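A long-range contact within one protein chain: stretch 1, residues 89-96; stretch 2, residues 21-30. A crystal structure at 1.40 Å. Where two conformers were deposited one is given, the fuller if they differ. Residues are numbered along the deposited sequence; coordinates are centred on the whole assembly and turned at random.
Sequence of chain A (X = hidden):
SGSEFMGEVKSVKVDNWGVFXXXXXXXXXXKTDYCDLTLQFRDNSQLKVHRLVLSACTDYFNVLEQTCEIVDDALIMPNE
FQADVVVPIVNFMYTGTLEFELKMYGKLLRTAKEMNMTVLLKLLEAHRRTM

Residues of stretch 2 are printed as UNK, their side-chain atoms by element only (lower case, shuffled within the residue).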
# COMPACT_ATOMS: atom_id res chain seq x y z
N ILE A 89 5.55 -13.09 10.02
CA ILE A 89 4.58 -13.11 8.87
C ILE A 89 4.33 -11.69 8.38
O ILE A 89 4.33 -11.47 7.14
CB ILE A 89 3.34 -13.85 9.29
CG1 ILE A 89 3.66 -15.33 9.41
CG2 ILE A 89 2.23 -13.65 8.24
CD1 ILE A 89 2.58 -16.18 9.97
N VAL A 90 4.10 -10.74 9.26
CA VAL A 90 3.89 -9.36 8.82
C VAL A 90 5.12 -8.83 8.12
O VAL A 90 5.04 -8.14 7.08
CB VAL A 90 3.45 -8.46 9.99
CG1 VAL A 90 3.52 -6.97 9.64
CG2 VAL A 90 2.05 -8.79 10.44
N ASN A 91 6.32 -9.10 8.65
CA ASN A 91 7.50 -8.63 7.95
C ASN A 91 7.64 -9.22 6.52
O ASN A 91 8.06 -8.52 5.56
CB ASN A 91 8.77 -8.88 8.76
CG ASN A 91 8.92 -7.98 9.99
OD1 ASN A 91 8.42 -6.88 10.02
ND2 ASN A 91 9.68 -8.43 10.96
N PHE A 92 7.24 -10.47 6.38
CA PHE A 92 7.15 -11.13 5.07
C PHE A 92 6.15 -10.38 4.17
O PHE A 92 6.48 -10.10 2.98
CB PHE A 92 6.75 -12.59 5.19
CG PHE A 92 6.39 -13.24 3.90
CD1 PHE A 92 7.32 -13.58 2.96
CD2 PHE A 92 5.07 -13.39 3.61
CE1 PHE A 92 6.93 -14.10 1.74
CE2 PHE A 92 4.67 -13.93 2.39
CZ PHE A 92 5.60 -14.30 1.47
N MET A 93 5.01 -10.01 4.72
CA MET A 93 4.01 -9.30 3.85
C MET A 93 4.55 -8.00 3.31
O MET A 93 4.24 -7.61 2.15
CB MET A 93 2.74 -9.04 4.61
CG MET A 93 2.00 -10.27 4.98
SD MET A 93 0.74 -9.85 6.21
CE MET A 93 -0.28 -11.12 6.03
N TYR A 94 5.41 -7.30 4.05
CA TYR A 94 6.01 -6.03 3.61
C TYR A 94 7.21 -6.18 2.68
O TYR A 94 7.54 -5.25 1.93
CB TYR A 94 6.42 -5.16 4.79
CG TYR A 94 5.26 -4.43 5.44
CD1 TYR A 94 4.47 -5.01 6.40
CD2 TYR A 94 4.93 -3.14 5.02
CE1 TYR A 94 3.39 -4.34 6.96
CE2 TYR A 94 3.86 -2.46 5.58
CZ TYR A 94 3.07 -3.06 6.54
OH TYR A 94 2.04 -2.39 7.13
N THR A 95 7.83 -7.34 2.68
CA THR A 95 9.14 -7.48 2.04
C THR A 95 9.33 -8.61 1.04
O THR A 95 10.20 -8.50 0.17
CB THR A 95 10.28 -7.67 3.08
OG1 THR A 95 10.13 -8.90 3.76
CG2 THR A 95 10.33 -6.54 4.09
N GLY A 96 8.56 -9.69 1.18
CA GLY A 96 8.78 -10.92 0.47
C GLY A 96 9.79 -11.88 1.04
O GLY A 96 9.97 -12.96 0.49
N UNK A 21 8.15 1.39 -4.88
CA UNK A 21 7.02 1.51 -4.02
C UNK A 21 7.23 0.79 -2.69
O UNK A 21 6.91 1.34 -1.63
c UNK A 21 4.08 0.19 -3.02
c UNK A 21 4.54 1.20 -3.86
c UNK A 21 3.02 0.43 -2.17
c UNK A 21 5.74 0.99 -4.70
c UNK A 21 2.42 1.66 -2.17
c UNK A 21 3.92 2.44 -3.83
c UNK A 21 2.85 2.67 -3.00
N UNK A 22 7.78 -0.42 -2.76
CA UNK A 22 8.06 -1.19 -1.57
C UNK A 22 9.01 -0.46 -0.62
O UNK A 22 8.83 -0.52 0.59
c UNK A 22 8.55 -2.59 -1.90
c UNK A 22 7.51 -3.60 -2.33
c UNK A 22 6.41 -3.77 -1.30
c UNK A 22 8.16 -4.94 -2.66
N UNK A 23 10.01 0.22 -1.17
CA UNK A 23 10.93 0.97 -0.31
C UNK A 23 10.18 2.01 0.48
O UNK A 23 10.41 2.23 1.68
c UNK A 23 13.07 3.64 0.08
o UNK A 23 13.50 4.01 1.19
c UNK A 23 12.05 1.59 -1.15
c UNK A 23 13.21 2.16 -0.34
n UNK A 23 12.54 4.50 -0.79
N UNK A 24 9.25 2.70 -0.21
CA UNK A 24 8.45 3.74 0.46
C UNK A 24 7.52 3.17 1.50
O UNK A 24 7.40 3.69 2.63
c UNK A 24 10.17 7.15 -1.98
c UNK A 24 7.65 4.56 -0.57
c UNK A 24 8.49 5.31 -1.60
c UNK A 24 9.30 6.42 -0.98
n UNK A 24 10.97 8.19 -1.29
N UNK A 25 6.87 2.06 1.16
CA UNK A 25 5.96 1.40 2.05
C UNK A 25 6.67 0.87 3.33
O UNK A 25 6.15 1.00 4.43
c UNK A 25 5.33 0.20 1.35
c UNK A 25 4.05 -1.96 1.37
c UNK A 25 3.05 0.14 2.42
c UNK A 25 4.32 -0.64 2.10
N UNK A 26 7.83 0.29 3.14
CA UNK A 26 8.64 -0.22 4.28
C UNK A 26 9.00 0.91 5.22
O UNK A 26 8.90 0.76 6.44
c UNK A 26 9.83 -0.93 3.71
c UNK A 26 10.50 -2.84 2.22
o UNK A 26 11.64 -2.36 2.17
n UNK A 26 10.12 -3.88 1.50
c UNK A 26 9.46 -2.28 3.15
N UNK A 27 9.39 2.06 4.67
CA UNK A 27 9.65 3.22 5.48
C UNK A 27 8.44 3.66 6.28
O UNK A 27 8.53 3.99 7.45
o UNK A 27 11.36 5.53 6.37
c UNK A 27 10.21 4.35 4.65
c UNK A 27 10.52 5.58 5.46
n UNK A 27 9.84 6.69 5.16
N UNK A 28 7.28 3.69 5.64
CA UNK A 28 6.07 4.02 6.36
C UNK A 28 5.77 3.06 7.54
O UNK A 28 5.30 3.47 8.61
c UNK A 28 4.23 5.88 2.19
c UNK A 28 5.57 6.36 4.56
c UNK A 28 4.89 5.14 4.37
c UNK A 28 4.27 4.90 3.17
c UNK A 28 4.86 4.05 5.42
c UNK A 28 5.56 7.32 3.58
c UNK A 28 4.89 7.07 2.38
N UNK A 29 5.97 1.78 7.28
CA UNK A 29 5.80 0.76 8.31
C UNK A 29 6.75 0.98 9.47
O UNK A 29 6.31 1.00 10.62
c UNK A 29 5.73 -4.00 10.31
c UNK A 29 4.85 -1.94 9.52
c UNK A 29 6.82 -2.79 8.56
c UNK A 29 5.99 -0.63 7.69
c UNK A 29 4.76 -3.01 10.34
c UNK A 29 5.92 -1.79 8.67
c UNK A 29 6.75 -3.88 9.39
N UNK A 30 8.01 1.28 9.17
CA UNK A 30 9.01 1.51 10.22
C UNK A 30 8.68 2.74 11.05
O UNK A 30 8.92 2.74 12.24
n UNK A 30 11.85 0.55 8.01
c UNK A 30 10.89 0.39 8.90
c UNK A 30 10.39 1.65 9.59
o UNK A 30 10.39 -0.70 9.14
O HOH W 1 11.30 -5.87 -0.34

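Position 21 carries seven side-chain carbons, one leading into a six-membered ring with no heteroatom. The ring does not reach stretch 1 and is buried, as suits a bare hydrocarbon ring: this is Phe21.

At position 22 there are four carbons, forked at the second. The fork after a single methylene marks leucine, since isoleucine or valine would branch at CB. Leu22 points toward stretch 1, and its CD2 lies 3.7 Å from the backbone O of Tyr94, so a compact aliphatic group packs beside the end of the other helix.

Position 23 has three carbons, the third carrying one oxygen and one nitrogen, a carboxamide on a two-methylene arm. Its CA-to-CB bond points away from stretch 1, and the residue is exposed, where a polar end is at ease: Gln23.

Position 24 shows four carbons in a row ending in nitrogen, the unbranched chain of lysine. Lys24 does not reach stretch 1, and its charged end stays far from the contact.

Four carbons, forked at the second, make position 25 a leucine. Leu25 points toward stretch 1 and is buried, with its CG 3.9 Å from CD2 of Tyr94; a branched aliphatic side chain fills space beside the tyrosine ring without asking for a polar partner.

At position 26 three carbons end in an oxygen and a nitrogen. CA-to-CB points sideways, but the end comes nearer, and the arm is long enough to carry an amide to the other backbone. It is Gln26. NE2 of Gln26 donates to O of Tyr94 at 3.0 Å with an N-H...O angle of 167°. A water accepts from the same NE2 and donates to O of Thr95, so one amide nitrogen serves two successive carbonyls, one directly and one through water.

Position 27 has two carbons, the second bearing one oxygen and one nitrogen: Asn27, partly exposed and out of reach of stretch 1. Its OD1 is hydrogen-bonded close by in the chain, so the short amide has a partner away from this contact.

Position 28 is another carbon leading into a six-carbon ring, Phe28. Its end leads away from stretch 1, and the ring is buried.

Position 29 has the same seven carbons, but here the ring lies flat against Tyr94. With no heteroatom, it is Phe29. The rings stack face to face, planes at 7°, while CB of Phe29 sits over the tyrosine face, 3.5 Å from CE2 of Tyr94. Val90 adds an apolar contact, its CG1 3.8 Å from CZ of Phe29, and OD1 of Asn91 approaches the ring edge, 3.5 Å from CE2 of Phe29.

Position 30 has two carbons, the second with one oxygen and one nitrogen: Asn30, exposed and not touching stretch 1.

The contact joins two helices running roughly antiparallel, at 147°, and centres on Tyr94. Its ring stacks on Phe29 and packs beside Leu25, while its carbonyl accepts from Gln26. Residues 22, 25, 26 and 29, on one side of the helix by its three-to-four residue repeat, all contact Tyr94.

Stretch 2, residues 21-30: FLQKLQNFFN
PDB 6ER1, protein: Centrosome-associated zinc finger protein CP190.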